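Local coordinates for protein 5-carboxyvanillate decarboxylase (Sphingomonas paucimobilis, PDB 4L6D) that probably removes a carboxyl group from 5-carboxyvanillate to give vanillate, working as a manganese-dependent decarboxylase with an amidohydrolase-type barrel, at residues T12-P15 with V16-L20; R21-R25 with T26-S30; P119-P122 with A123-A126; E128-R131 with V132-L136. All blocks are in the same frame, centred on the assembly; numbering follows the deposited sequence.

All four contacts lie at helices packed outside the parallel barrel, two helices carrying two contacts each. Contacts 1 and 2 follow one another on helix 14-23, with centres about 14 Å apart, and meet where Gln14 NE2 packs against Arg21 NH1 at 3.6 Å. Contacts 3 and 4 divide helix 122-134, their centres about 13 Å apart. The two pairs stay separate: the nearest atoms between them, those of contacts 2 and 3, are about 9 Å apart. The Thr12 side chain lies about 12 Å from a bound manganese, and that of Leu136 in contact 4 about 8 Å from one. Ser124 of contact 3 and Glu128 of contact 4 have side chains about 6 Å from bound vanillate.

Contact 1 (T12-P15 with V16-L20); sequences TFQP and VVDAL
Phe13 O, at the N-cap of helix 14-23, accepts a nearly straight bond from Val17 N (3.0 Å) and a weak one from Val16 N, while Asp18 N and Ala19 N bond in turn to Gln14 O and Pro15 O. A side-chain bridge spans one turn: Gln14 NE2 donates to Asp18 OD1 over 2.8 Å. Gln14 sets out with CG trans to its backbone N (chi1 -157°) and then folds at chi2 (59°), which carries the amide toward Asp18. Asp18 OD1 lies close to the amide plane, yet the donor approaches from above the carboxylate plane, the two flat groups being turned 58° apart. Val17 CG1 packs against the same Gln14 NE2 at 3.7 Å. This is the first loop and helix after strand 5-11 of an amidohydrolase barrel, the strand that supplies the manganese ligand Glu8. Pro15 suits such a first turn, where a backbone nitrogen without hydrogen costs no helical bond. Thr12, just before the cap, is touched by the other branch of Val17: CG2 of the valine sits 3.5 Å from Thr12 CG2 and equally 3.5 Å from Thr12 OG1, the two side chains crossing at about a right angle. Helix 49-54 covers this side through Leu53 and Ile50, whereas Phe13 and Pro15 pack on helix 86-106, against Leu99 and Ile95.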
ATOM      1  N   THR A  12      -9.750  24.994  -8.616  1.00  6.06           N
ATOM      2  CA  THR A  12      -8.557  25.802  -8.830  1.00  6.27           C
ATOM      3  C   THR A  12      -8.952  27.255  -9.035  1.00  8.04           C
ATOM      4  O   THR A  12     -10.140  27.575  -9.125  1.00  7.87           O
ATOM      5  CB  THR A  12      -7.692  25.297  -9.989  1.00  8.98           C
ATOM      6  OG1 THR A  12      -6.432  25.988  -9.973  1.00  8.71           O
ATOM      7  CG2 THR A  12      -8.388  25.517 -11.337  1.00  8.29           C
ATOM      8  N   PHE A  13      -7.950  28.121  -9.099  1.00  6.85           N
ATOM      9  CA  PHE A  13      -8.158  29.556  -9.248  1.00  7.22           C
ATOM     10  C   PHE A  13      -7.173  30.071 -10.279  1.00  7.56           C
ATOM     11  O   PHE A  13      -6.077  29.524 -10.413  1.00  8.53           O
ATOM     12  CB  PHE A  13      -7.942  30.267  -7.906  1.00  7.20           C
ATOM     13  CG  PHE A  13      -8.776  29.710  -6.788  1.00  6.89           C
ATOM     14  CD1 PHE A  13     -10.130  30.005  -6.707  1.00  6.96           C
ATOM     15  CD2 PHE A  13      -8.204  28.900  -5.821  1.00  9.45           C
ATOM     16  CE1 PHE A  13     -10.907  29.479  -5.678  1.00 10.35           C
ATOM     17  CE2 PHE A  13      -8.970  28.378  -4.784  1.00  8.19           C
ATOM     18  CZ  PHE A  13     -10.324  28.672  -4.716  1.00  8.26           C
ATOM     19  N   GLN A  14      -7.555  31.111 -11.015  1.00  8.44           N
ATOM     20  CA  GLN A  14      -6.739  31.570 -12.137  1.00  8.69           C
ATOM     21  C   GLN A  14      -5.262  31.871 -11.823  1.00 10.69           C
ATOM     22  O   GLN A  14      -4.393  31.502 -12.604  1.00  8.56           O
ATOM     23  CB  GLN A  14      -7.403  32.745 -12.866  1.00  8.82           C
ATOM     24  CG  GLN A  14      -6.942  32.910 -14.314  1.00 14.76           C
ATOM     25  CD  GLN A  14      -7.218  31.673 -15.153  1.00 21.14           C
ATOM     26  OE1 GLN A  14      -8.284  31.062 -15.046  1.00 23.04           O
ATOM     27  NE2 GLN A  14      -6.251  31.288 -15.981  1.00 18.82           N
ATOM     28  N   PRO A  15      -4.966  32.530 -10.687  1.00  8.43           N
ATOM     29  CA  PRO A  15      -3.531  32.766 -10.457  1.00  8.55           C
ATOM     30  C   PRO A  15      -2.715  31.470 -10.349  1.00  8.23           C
ATOM     31  O   PRO A  15      -1.557  31.449 -10.771  1.00  9.27           O
ATOM     32  CB  PRO A  15      -3.512  33.531  -9.128  1.00 13.55           C
ATOM     33  CG  PRO A  15      -4.846  34.243  -9.097  1.00  9.94           C
ATOM     34  CD  PRO A  15      -5.807  33.232  -9.697  1.00  9.48           C
ATOM     35  N   VAL A  16      -3.304  30.411  -9.797  1.00  7.79           N
ATOM     36  CA  VAL A  16      -2.604  29.131  -9.689  1.00  7.50           C
ATOM     37  C   VAL A  16      -2.507  28.446 -11.060  1.00  9.67           C
ATOM     38  O   VAL A  16      -1.445  27.937 -11.447  1.00  7.97           O
ATOM     39  CB  VAL A  16      -3.272  28.205  -8.652  1.00  8.76           C
ATOM     40  CG1 VAL A  16      -2.502  26.893  -8.535  1.00  7.22           C
ATOM     41  CG2 VAL A  16      -3.343  28.912  -7.296  1.00  7.00           C
ATOM     42  N   VAL A  17      -3.612  28.461 -11.800  1.00  8.59           N
ATOM     43  CA  VAL A  17      -3.621  27.948 -13.168  1.00  7.84           C
ATOM     44  C   VAL A  17      -2.514  28.596 -13.984  1.00  8.64           C
ATOM     45  O   VAL A  17      -1.733  27.902 -14.640  1.00  9.66           O
ATOM     46  CB  VAL A  17      -4.977  28.192 -13.854  1.00  7.95           C
ATOM     47  CG1 VAL A  17      -4.885  27.898 -15.361  1.00  8.26           C
ATOM     48  CG2 VAL A  17      -6.049  27.340 -13.213  1.00  7.96           C
ATOM     49  N   ASP A  18      -2.422  29.923 -13.924  1.00  8.61           N
ATOM     50  CA  ASP A  18      -1.435  30.642 -14.726  1.00 10.99           C
ATOM     51  C   ASP A  18      -0.026  30.235 -14.335  1.00  9.07           C
ATOM     52  O   ASP A  18       0.847  30.058 -15.197  1.00  9.70           O
ATOM     53  CB  ASP A  18      -1.608  32.159 -14.596  1.00 10.80           C
ATOM     54  CG  ASP A  18      -2.878  32.666 -15.274  1.00 15.44           C
ATOM     55  OD1 ASP A  18      -3.476  31.907 -16.063  1.00 16.81           O
ATOM     56  OD2 ASP A  18      -3.271  33.826 -15.024  1.00 21.01           O
ATOM     57  N   ALA A  19       0.205  30.092 -13.034  1.00  8.75           N
ATOM     58  CA  ALA A  19       1.523  29.697 -12.562  1.00  8.73           C
ATOM     59  C   ALA A  19       1.873  28.265 -12.980  1.00  8.53           C
ATOM     60  O   ALA A  19       3.025  27.988 -13.327  1.00  9.54           O
ATOM     61  CB  ALA A  19       1.624  29.864 -11.053  1.00  8.47           C
ATOM     62  N   LEU A  20       0.898  27.364 -12.955  1.00  8.71           N
ATOM     63  CA  LEU A  20       1.142  25.985 -13.394  1.00  8.01           C
ATOM     64  C   LEU A  20       1.345  25.876 -14.909  1.00  8.39           C
ATOM     65  O   LEU A  20       2.141  25.064 -15.349  1.00  9.32           O
ATOM     66  CB  LEU A  20       0.031  25.043 -12.931  1.00  7.66           C
ATOM     67  CG  LEU A  20       0.058  24.730 -11.440  1.00  7.87           C
ATOM     68  CD1 LEU A  20      -1.216  24.003 -11.049  1.00  6.79           C
ATOM     69  CD2 LEU A  20       1.274  23.880 -11.082  1.00 12.24           C
TER

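Contact 2 (R21-R25 with T26-S30); sequences RAHSR and TDDAS
His23 and Asp28 meet through a hydrogen bond from ring to carboxylate, His23 NE2 donating to Asp28 OD2 over 2.7 Å. The oxygen lies in the imidazole plane and accepts the N-H on its anti lone pair, with the carboxylate turned 72° from the ring. A second neighbour reaches the same ring from over a face: Thr26 OG1 stands above its centre, 4.0 Å from His23 CD2. That hydroxyl is itself spent on the backbone, giving its proton to His23 O at 2.7 Å, in the carbonyl plane. The same oxygen takes Thr26 N from above that plane, at 3.0 Å, and so is held by two donors of one residue. This second bond closes a type I beta turn from His23 to Thr26, by which the chain leaves helix 14-23. Thr26 OG1 reaches the carbonyl because it sits between its own backbone N and carbonyl carbon (chi1 69°). One shell further out, Asp28 is steadied by an Asx turn, its OD1 accepting from Ser30 N at 2.8 Å. Ser24 OG donates to Arg21 O at 2.6 Å, back along the helix, and a water lies near both Ser24 O and Thr26 O. Met83 and Met33 pack against both His23 and Asp28, and Arg25 directs its guanidinium to a salt bridge with Asp42.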
ATOM      1  N   ARG A  21       0.631  26.681 -15.694  1.00  8.94           N
ATOM      2  CA  ARG A  21       0.902  26.756 -17.132  1.00 10.59           C
ATOM      3  C   ARG A  21       2.371  27.099 -17.386  1.00 12.34           C
ATOM      4  O   ARG A  21       3.047  26.440 -18.179  1.00 12.15           O
ATOM      5  CB  ARG A  21       0.003  27.793 -17.824  1.00 14.57           C
ATOM      6  CG  ARG A  21      -1.468  27.382 -17.947  1.00 17.41           C
ATOM      7  CD  ARG A  21      -2.103  28.030 -19.187  1.00 29.81           C
ATOM      8  NE  ARG A  21      -3.519  27.696 -19.329  1.00 32.56           N
ATOM      9  CZ  ARG A  21      -4.513  28.499 -18.963  1.00 34.77           C
ATOM     10  NH1 ARG A  21      -4.246  29.686 -18.435  1.00 39.82           N
ATOM     11  NH2 ARG A  21      -5.775  28.119 -19.126  1.00 34.56           N
ATOM     12  N   ALA A  22       2.869  28.125 -16.699  1.00  9.62           N
ATOM     13  CA  ALA A  22       4.270  28.497 -16.831  1.00 10.00           C
ATOM     14  C   ALA A  22       5.179  27.374 -16.326  1.00  9.78           C
ATOM     15  O   ALA A  22       6.188  27.047 -16.962  1.00 11.19           O
ATOM     16  CB  ALA A  22       4.558  29.799 -16.091  1.00 13.00           C
ATOM     17  N   HIS A  23       4.830  26.778 -15.191  1.00  9.27           N
ATOM     18  CA  HIS A  23       5.654  25.709 -14.652  1.00  9.08           C
ATOM     19  C   HIS A  23       5.758  24.517 -15.604  1.00 10.93           C
ATOM     20  O   HIS A  23       6.804  23.854 -15.671  1.00 10.38           O
ATOM     21  CB  HIS A  23       5.139  25.228 -13.303  1.00  9.39           C
ATOM     22  CG  HIS A  23       6.181  24.516 -12.509  1.00  9.94           C
ATOM     23  ND1 HIS A  23       7.136  25.190 -11.782  1.00 14.18           N
ATOM     24  CD2 HIS A  23       6.457  23.197 -12.370  1.00 10.28           C
ATOM     25  CE1 HIS A  23       7.940  24.313 -11.203  1.00 12.89           C
ATOM     26  NE2 HIS A  23       7.551  23.099 -11.548  1.00 11.61           N
ATOM     27  N   SER A  24       4.674  24.259 -16.339  1.00  9.47           N
ATOM     28  CA  SER A  24       4.601  23.116 -17.255  1.00 10.11           C
ATOM     29  C   SER A  24       5.666  23.151 -18.346  1.00 11.50           C
ATOM     30  O   SER A  24       5.971  22.119 -18.942  1.00 14.15           O
ATOM     31  CB  SER A  24       3.212  23.024 -17.905  1.00  9.01           C
ATOM     32  OG  SER A  24       3.062  23.955 -18.969  1.00 10.91           O
ATOM     33  N   ARG A  25       6.222  24.336 -18.601  1.00 10.07           N
ATOM     34  CA  ARG A  25       7.214  24.522 -19.662  1.00 11.67           C
ATOM     35  C   ARG A  25       8.642  24.313 -19.168  1.00 15.24           C
ATOM     36  O   ARG A  25       9.582  24.306 -19.968  1.00 18.53           O
ATOM     37  CB  ARG A  25       7.079  25.920 -20.279  1.00 14.12           C
ATOM     38  CG  ARG A  25       5.677  26.217 -20.789  1.00 14.72           C
ATOM     39  CD  ARG A  25       5.520  27.651 -21.276  1.00 17.28           C
ATOM     40  NE  ARG A  25       4.127  27.897 -21.632  1.00 16.67           N
ATOM     41  CZ  ARG A  25       3.407  28.922 -21.192  1.00 18.34           C
ATOM     42  NH1 ARG A  25       3.958  29.833 -20.399  1.00 19.08           N
ATOM     43  NH2 ARG A  25       2.136  29.038 -21.558  1.00 19.96           N
ATOM     44  N   THR A  26       8.807  24.153 -17.857  1.00 12.17           N
ATOM     45  CA  THR A  26      10.144  24.037 -17.273  1.00 12.66           C
ATOM     46  C   THR A  26      10.667  22.606 -17.286  1.00 10.57           C
ATOM     47  O   THR A  26       9.950  21.672 -17.657  1.00 12.90           O
ATOM     48  CB  THR A  26      10.197  24.563 -15.832  1.00 13.31           C
ATOM     49  OG1 THR A  26       9.451  23.692 -14.975  1.00 12.66           O
ATOM     50  CG2 THR A  26       9.632  25.981 -15.760  1.00 16.60           C
ATOM     51  N   ASP A  27      11.923  22.457 -16.867  1.00 12.96           N
ATOM     52  CA  ASP A  27      12.618  21.179 -16.895  1.00 13.49           C
ATOM     53  C   ASP A  27      12.474  20.390 -15.601  1.00 13.62           C
ATOM     54  O   ASP A  27      13.231  19.449 -15.364  1.00 13.07           O
ATOM     55  CB  ASP A  27      14.111  21.395 -17.211  1.00 15.51           C
ATOM     56  CG  ASP A  27      14.849  22.147 -16.110  1.00 31.13           C
ATOM     57  OD1 ASP A  27      14.186  22.789 -15.267  1.00 34.93           O
ATOM     58  OD2 ASP A  27      16.100  22.100 -16.090  1.00 37.28           O
ATOM     59  N   ASP A  28      11.493  20.763 -14.782  1.00  9.75           N
ATOM     60  CA  ASP A  28      11.233  20.089 -13.512  1.00 10.73           C
ATOM     61  C   ASP A  28      11.109  18.572 -13.724  1.00 11.28           C
ATOM     62  O   ASP A  28      10.378  18.121 -14.605  1.00 10.95           O
ATOM     63  CB  ASP A  28       9.945  20.645 -12.900  1.00  8.82           C
ATOM     64  CG  ASP A  28       9.767  20.262 -11.445  1.00 11.99           C
ATOM     65  OD1 ASP A  28      10.319  19.236 -10.989  1.00 11.61           O
ATOM     66  OD2 ASP A  28       9.048  21.001 -10.746  1.00 12.30           O
ATOM     67  N   ALA A  29      11.838  17.791 -12.929  1.00  9.36           N
ATOM     68  CA  ALA A  29      11.822  16.334 -13.076  1.00 10.42           C
ATOM     69  C   ALA A  29      10.799  15.647 -12.177  1.00 10.18           C
ATOM     70  O   ALA A  29      10.681  14.417 -12.197  1.00 11.36           O
ATOM     71  CB  ALA A  29      13.213  15.753 -12.827  1.00 10.45           C
ATOM     72  N   SER A  30      10.081  16.426 -11.372  1.00  8.02           N
ATOM     73  CA  SER A  30       9.053  15.868 -10.492  1.00  7.85           C
ATOM     74  C   SER A  30       8.061  15.024 -11.282  1.00  7.36           C
ATOM     75  O   SER A  30       7.663  15.404 -12.375  1.00  7.54           O
ATOM     76  CB  SER A  30       8.297  16.984  -9.773  1.00  7.70           C
ATOM     77  OG  SER A  30       7.230  16.446  -9.000  1.00  7.27           O
TER
HETATM   78  O   HOH W   1       8.190  20.414 -19.438  1.00 30.64           O

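Contact 3 (P119-P122 with A123-A126); sequences PQDP and ASAA
Asp121 caps the start of helix 122-134, its carboxylate straddling Ser124: OD1 accepts from Ser124 N at 3.1 Å, and OD2 from Ser124 OG at 2.7 Å. This is an N-cap in the loop that follows strand 111-115 of the barrel. With CG trans to the backbone N (chi1 179°), the carboxylate swings back to the first turn, and both donors reach it from well above its plane. Two oxygens thus hold one serine by backbone and side chain together, and the negative group faces the positive end of the helix dipole, which probably stabilises both. Asp121 O opens the helical ladder by accepting Ala125 N at 2.9 Å. Pro122 follows at the first helical position, where its missing N-H is not needed, and its carbonyl oxygen continues the ladder with Ala126 N. Its ring packs on Phe156, Pro159 and Val160, while Asp121 and Ser124 both touch Thr90, a residue of a vanillate pocket, on helix 86-106. Ala123 lays its CB 4.1 Å from Asp121 OD1. A water joins these two residues again, donating to Asp121 OD1 and accepting from Ala123 N, each at 3.0 Å.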
ATOM      1  N   PRO A 119       4.655  24.759   2.383  1.00  7.36           N
ATOM      2  CA  PRO A 119       5.581  24.221   3.388  1.00  9.21           C
ATOM      3  C   PRO A 119       7.045  24.425   3.004  1.00  8.82           C
ATOM      4  O   PRO A 119       7.904  24.145   3.839  1.00  8.52           O
ATOM      5  CB  PRO A 119       5.258  22.712   3.407  1.00 10.41           C
ATOM      6  CG  PRO A 119       3.990  22.540   2.669  1.00  9.39           C
ATOM      7  CD  PRO A 119       3.905  23.690   1.701  1.00  7.67           C
ATOM      8  N   GLN A 120       7.317  24.859   1.767  1.00  6.93           N
ATOM      9  CA  GLN A 120       8.662  25.283   1.354  1.00  8.39           C
ATOM     10  C   GLN A 120       9.253  26.303   2.329  1.00  9.52           C
ATOM     11  O   GLN A 120      10.477  26.417   2.464  1.00 10.46           O
ATOM     12  CB  GLN A 120       8.629  25.950  -0.035  1.00 10.53           C
ATOM     13  CG  GLN A 120       8.132  25.111  -1.209  1.00 13.78           C
ATOM     14  CD  GLN A 120       6.654  25.313  -1.472  1.00  9.76           C
ATOM     15  OE1 GLN A 120       5.827  25.091  -0.595  1.00  8.44           O
ATOM     16  NE2 GLN A 120       6.312  25.730  -2.692  1.00  9.73           N
ATOM     17  N   ASP A 121       8.377  27.085   2.955  1.00  9.35           N
ATOM     18  CA  ASP A 121       8.770  28.109   3.921  1.00  8.09           C
ATOM     19  C   ASP A 121       7.918  27.889   5.162  1.00  8.09           C
ATOM     20  O   ASP A 121       6.849  28.464   5.285  1.00  9.71           O
ATOM     21  CB  ASP A 121       8.514  29.503   3.338  1.00 10.44           C
ATOM     22  CG  ASP A 121       8.884  30.634   4.287  1.00  9.70           C
ATOM     23  OD1 ASP A 121       9.150  30.409   5.488  1.00 11.90           O
ATOM     24  OD2 ASP A 121       8.898  31.795   3.828  1.00 12.31           O
ATOM     25  N   PRO A 122       8.396  27.055   6.090  1.00  7.66           N
ATOM     26  CA  PRO A 122       7.578  26.673   7.245  1.00  9.32           C
ATOM     27  C   PRO A 122       7.156  27.848   8.123  1.00  8.51           C
ATOM     28  O   PRO A 122       6.013  27.857   8.593  1.00  8.48           O
ATOM     29  CB  PRO A 122       8.500  25.735   8.022  1.00  9.72           C
ATOM     30  CG  PRO A 122       9.307  25.078   6.941  1.00 12.11           C
ATOM     31  CD  PRO A 122       9.601  26.214   5.976  1.00 10.66           C
ATOM     32  N   ALA A 123       8.037  28.816   8.333  1.00  9.75           N
ATOM     33  CA  ALA A 123       7.699  29.942   9.192  1.00  8.40           C
ATOM     34  C   ALA A 123       6.599  30.814   8.576  1.00 10.15           C
ATOM     35  O   ALA A 123       5.677  31.243   9.280  1.00 10.26           O
ATOM     36  CB  ALA A 123       8.939  30.770   9.532  1.00  9.64           C
ATOM     37  N   SER A 124       6.676  31.065   7.271  1.00  9.30           N
ATOM     38  CA  SER A 124       5.616  31.822   6.599  1.00  8.92           C
ATOM     39  C   SER A 124       4.326  31.014   6.527  1.00  8.27           C
ATOM     40  O   SER A 124       3.233  31.572   6.646  1.00  9.70           O
ATOM     41  CB  SER A 124       6.028  32.271   5.187  1.00 10.46           C
ATOM     42  OG  SER A 124       7.078  33.224   5.222  1.00 11.81           O
ATOM     43  N   ALA A 125       4.451  29.705   6.332  1.00  7.51           N
ATOM     44  CA  ALA A 125       3.281  28.837   6.297  1.00  8.41           C
ATOM     45  C   ALA A 125       2.552  28.882   7.628  1.00  7.40           C
ATOM     46  O   ALA A 125       1.319  28.894   7.661  1.00  7.39           O
ATOM     47  CB  ALA A 125       3.677  27.392   5.940  1.00  7.72           C
ATOM     48  N   ALA A 126       3.310  28.905   8.724  1.00  8.00           N
ATOM     49  CA  ALA A 126       2.711  28.964  10.060  1.00  7.83           C
ATOM     50  C   ALA A 126       1.842  30.208  10.263  1.00  8.67           C
ATOM     51  O   ALA A 126       0.748  30.115  10.828  1.00  9.56           O
ATOM     52  CB  ALA A 126       3.782  28.861  11.135  1.00  7.54           C
TER
HETATM   53  O   HOH W   2      10.946  28.950   7.472  1.00 19.29           O

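Contact 4 (E128-R131 with V132-L136); sequences EIER and VATQL
Arg131 and Leu136 meet where helix 122-134 runs out, in the beta-alpha-beta unit that links strand 111-115 to strand 140-144 of the barrel. Among the backbone bonds, Val132 N, Ala133 N and Thr134 N each reach the carbonyl four residues back, Val132 N lying 2.8 Å from Glu128 O. The pattern then changes, because Arg131 O takes two donors: Gln135 N at 2.9 Å and, one residue later, Leu136 N at 3.0 Å, the second a five-residue step, consistent with a wider last turn. The charged interactions run along one side. Arg131 grips Glu128 side-on in a two-bond salt bridge, NE donating to OE1 and NH1 to OE2, the NH1 bond 2.8 Å long and on the syn lone pair of Glu128 OE2. A bend at chi3 (75°) turns the guanidinium back to the glutamate, whose own chain folds at chi2 (61°) to meet it. Two bonds to one carboxylate fix the rotation of the guanidinium, and helix 86-106 adds to the network, Asp98 pairing with Arg131 NH2 and Asn97 with Glu128 OE2. Van der Waals contacts make up the rest. Val132 CG2 lies 3.9 Å from the charged Glu128 OE2, while Leu141 and Leu169 touch Val132 from beyond the helix. Gln135 CB lies across the aliphatic part of Arg131, 3.9 Å from CG. Leu136 covers a face of the guanidinium, offset toward its rim, its CD1 coming within 3.8 Å of Arg131 NH1.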
ATOM      1  N   GLU A 128       0.366  31.861   7.795  1.00  7.58           N
ATOM      2  CA  GLU A 128      -0.795  31.713   6.925  1.00  9.26           C
ATOM      3  C   GLU A 128      -1.828  30.756   7.512  1.00  8.96           C
ATOM      4  O   GLU A 128      -3.033  31.003   7.426  1.00  7.59           O
ATOM      5  CB  GLU A 128      -0.371  31.279   5.517  1.00 10.78           C
ATOM      6  CG  GLU A 128      -1.516  31.158   4.496  1.00  8.69           C
ATOM      7  CD  GLU A 128      -2.279  32.454   4.245  1.00  8.22           C
ATOM      8  OE1 GLU A 128      -1.832  33.541   4.674  1.00  9.25           O
ATOM      9  OE2 GLU A 128      -3.349  32.376   3.610  1.00  9.83           O
ATOM     10  N   ILE A 129      -1.354  29.675   8.120  1.00  6.80           N
ATOM     11  CA  ILE A 129      -2.245  28.722   8.780  1.00  6.51           C
ATOM     12  C   ILE A 129      -3.065  29.431   9.858  1.00  7.11           C
ATOM     13  O   ILE A 129      -4.281  29.243   9.932  1.00  9.22           O
ATOM     14  CB  ILE A 129      -1.446  27.528   9.332  1.00  6.75           C
ATOM     15  CG1 ILE A 129      -1.005  26.652   8.163  1.00  7.06           C
ATOM     16  CG2 ILE A 129      -2.267  26.719  10.343  1.00  8.03           C
ATOM     17  CD1 ILE A 129       0.165  25.742   8.463  1.00  9.03           C
ATOM     18  N   GLU A 130      -2.414  30.270  10.658  1.00  8.61           N
ATOM     19  CA  GLU A 130      -3.128  31.034  11.673  1.00  9.42           C
ATOM     20  C   GLU A 130      -4.160  31.958  11.033  1.00 10.93           C
ATOM     21  O   GLU A 130      -5.282  32.068  11.525  1.00  9.23           O
ATOM     22  CB  GLU A 130      -2.158  31.836  12.541  1.00  9.99           C
ATOM     23  CG  GLU A 130      -2.858  32.761  13.529  1.00 15.08           C
ATOM     24  CD  GLU A 130      -1.901  33.449  14.477  1.00 21.81           C
ATOM     25  OE1 GLU A 130      -2.352  34.354  15.204  1.00 23.80           O
ATOM     26  OE2 GLU A 130      -0.704  33.085  14.502  1.00 24.52           O
ATOM     27  N   ARG A 131      -3.796  32.605   9.927  1.00  9.05           N
ATOM     28  CA  ARG A 131      -4.732  33.500   9.243  1.00 10.09           C
ATOM     29  C   ARG A 131      -5.941  32.736   8.690  1.00  8.50           C
ATOM     30  O   ARG A 131      -7.075  33.213   8.781  1.00  8.93           O
ATOM     31  CB  ARG A 131      -4.018  34.282   8.126  1.00  8.15           C
ATOM     32  CG  ARG A 131      -4.850  35.407   7.521  1.00  8.68           C
ATOM     33  CD  ARG A 131      -4.113  36.133   6.391  1.00 10.16           C
ATOM     34  NE  ARG A 131      -4.086  35.337   5.169  1.00  9.90           N
ATOM     35  CZ  ARG A 131      -4.941  35.479   4.161  1.00  8.74           C
ATOM     36  NH1 ARG A 131      -4.832  34.699   3.095  1.00  8.75           N
ATOM     37  NH2 ARG A 131      -5.891  36.405   4.204  1.00 10.40           N
ATOM     38  N   VAL A 132      -5.691  31.560   8.122  1.00  7.03           N
ATOM     39  CA  VAL A 132      -6.757  30.707   7.602  1.00  6.71           C
ATOM     40  C   VAL A 132      -7.760  30.363   8.702  1.00  7.44           C
ATOM     41  O   VAL A 132      -8.975  30.439   8.497  1.00  8.40           O
ATOM     42  CB  VAL A 132      -6.160  29.415   6.974  1.00  6.87           C
ATOM     43  CG1 VAL A 132      -7.225  28.356   6.754  1.00  7.73           C
ATOM     44  CG2 VAL A 132      -5.443  29.749   5.665  1.00  6.61           C
ATOM     45  N   ALA A 133      -7.238  30.026   9.878  1.00  8.33           N
ATOM     46  CA  ALA A 133      -8.064  29.615  11.003  1.00  9.54           C
ATOM     47  C   ALA A 133      -8.839  30.770  11.625  1.00 11.09           C
ATOM     48  O   ALA A 133     -10.040  30.647  11.863  1.00 13.88           O
ATOM     49  CB  ALA A 133      -7.205  28.918  12.062  1.00 11.27           C
ATOM     50  N   THR A 134      -8.162  31.890  11.874  1.00  7.46           N
ATOM     51  CA  THR A 134      -8.737  32.944  12.704  1.00  7.97           C
ATOM     52  C   THR A 134      -9.335  34.119  11.948  1.00 13.16           C
ATOM     53  O   THR A 134     -10.241  34.776  12.463  1.00 13.30           O
ATOM     54  CB  THR A 134      -7.712  33.489  13.718  1.00 12.12           C
ATOM     55  OG1 THR A 134      -6.671  34.191  13.030  1.00 16.39           O
ATOM     56  CG2 THR A 134      -7.109  32.362  14.515  1.00 12.98           C
ATOM     57  N   GLN A 135      -8.835  34.391  10.745  1.00  9.05           N
ATOM     58  CA  GLN A 135      -9.306  35.549   9.994  1.00  8.43           C
ATOM     59  C   GLN A 135     -10.242  35.130   8.861  1.00  9.65           C
ATOM     60  O   GLN A 135     -11.348  35.668   8.741  1.00 11.71           O
ATOM     61  CB  GLN A 135      -8.128  36.375   9.470  1.00 10.73           C
ATOM     62  CG  GLN A 135      -7.148  36.829  10.563  1.00 15.47           C
ATOM     63  CD  GLN A 135      -7.822  37.547  11.725  1.00 22.53           C
ATOM     64  OE1 GLN A 135      -7.578  37.226  12.890  1.00 30.10           O
ATOM     65  NE2 GLN A 135      -8.666  38.523  11.417  1.00 17.49           N
ATOM     66  N   LEU A 136      -9.804  34.175   8.041  1.00 10.31           N
ATOM     67  CA  LEU A 136     -10.645  33.647   6.968  1.00  8.79           C
ATOM     68  C   LEU A 136     -11.709  32.695   7.508  1.00  9.43           C
ATOM     69  O   LEU A 136     -12.754  32.499   6.890  1.00  9.38           O
ATOM     70  CB  LEU A 136      -9.798  32.925   5.925  1.00  7.41           C
ATOM     71  CG  LEU A 136      -8.802  33.834   5.206  1.00  7.88           C
ATOM     72  CD1 LEU A 136      -8.059  33.031   4.169  1.00  9.84           C
ATOM     73  CD2 LEU A 136      -9.524  34.994   4.567  1.00  8.48           C
TER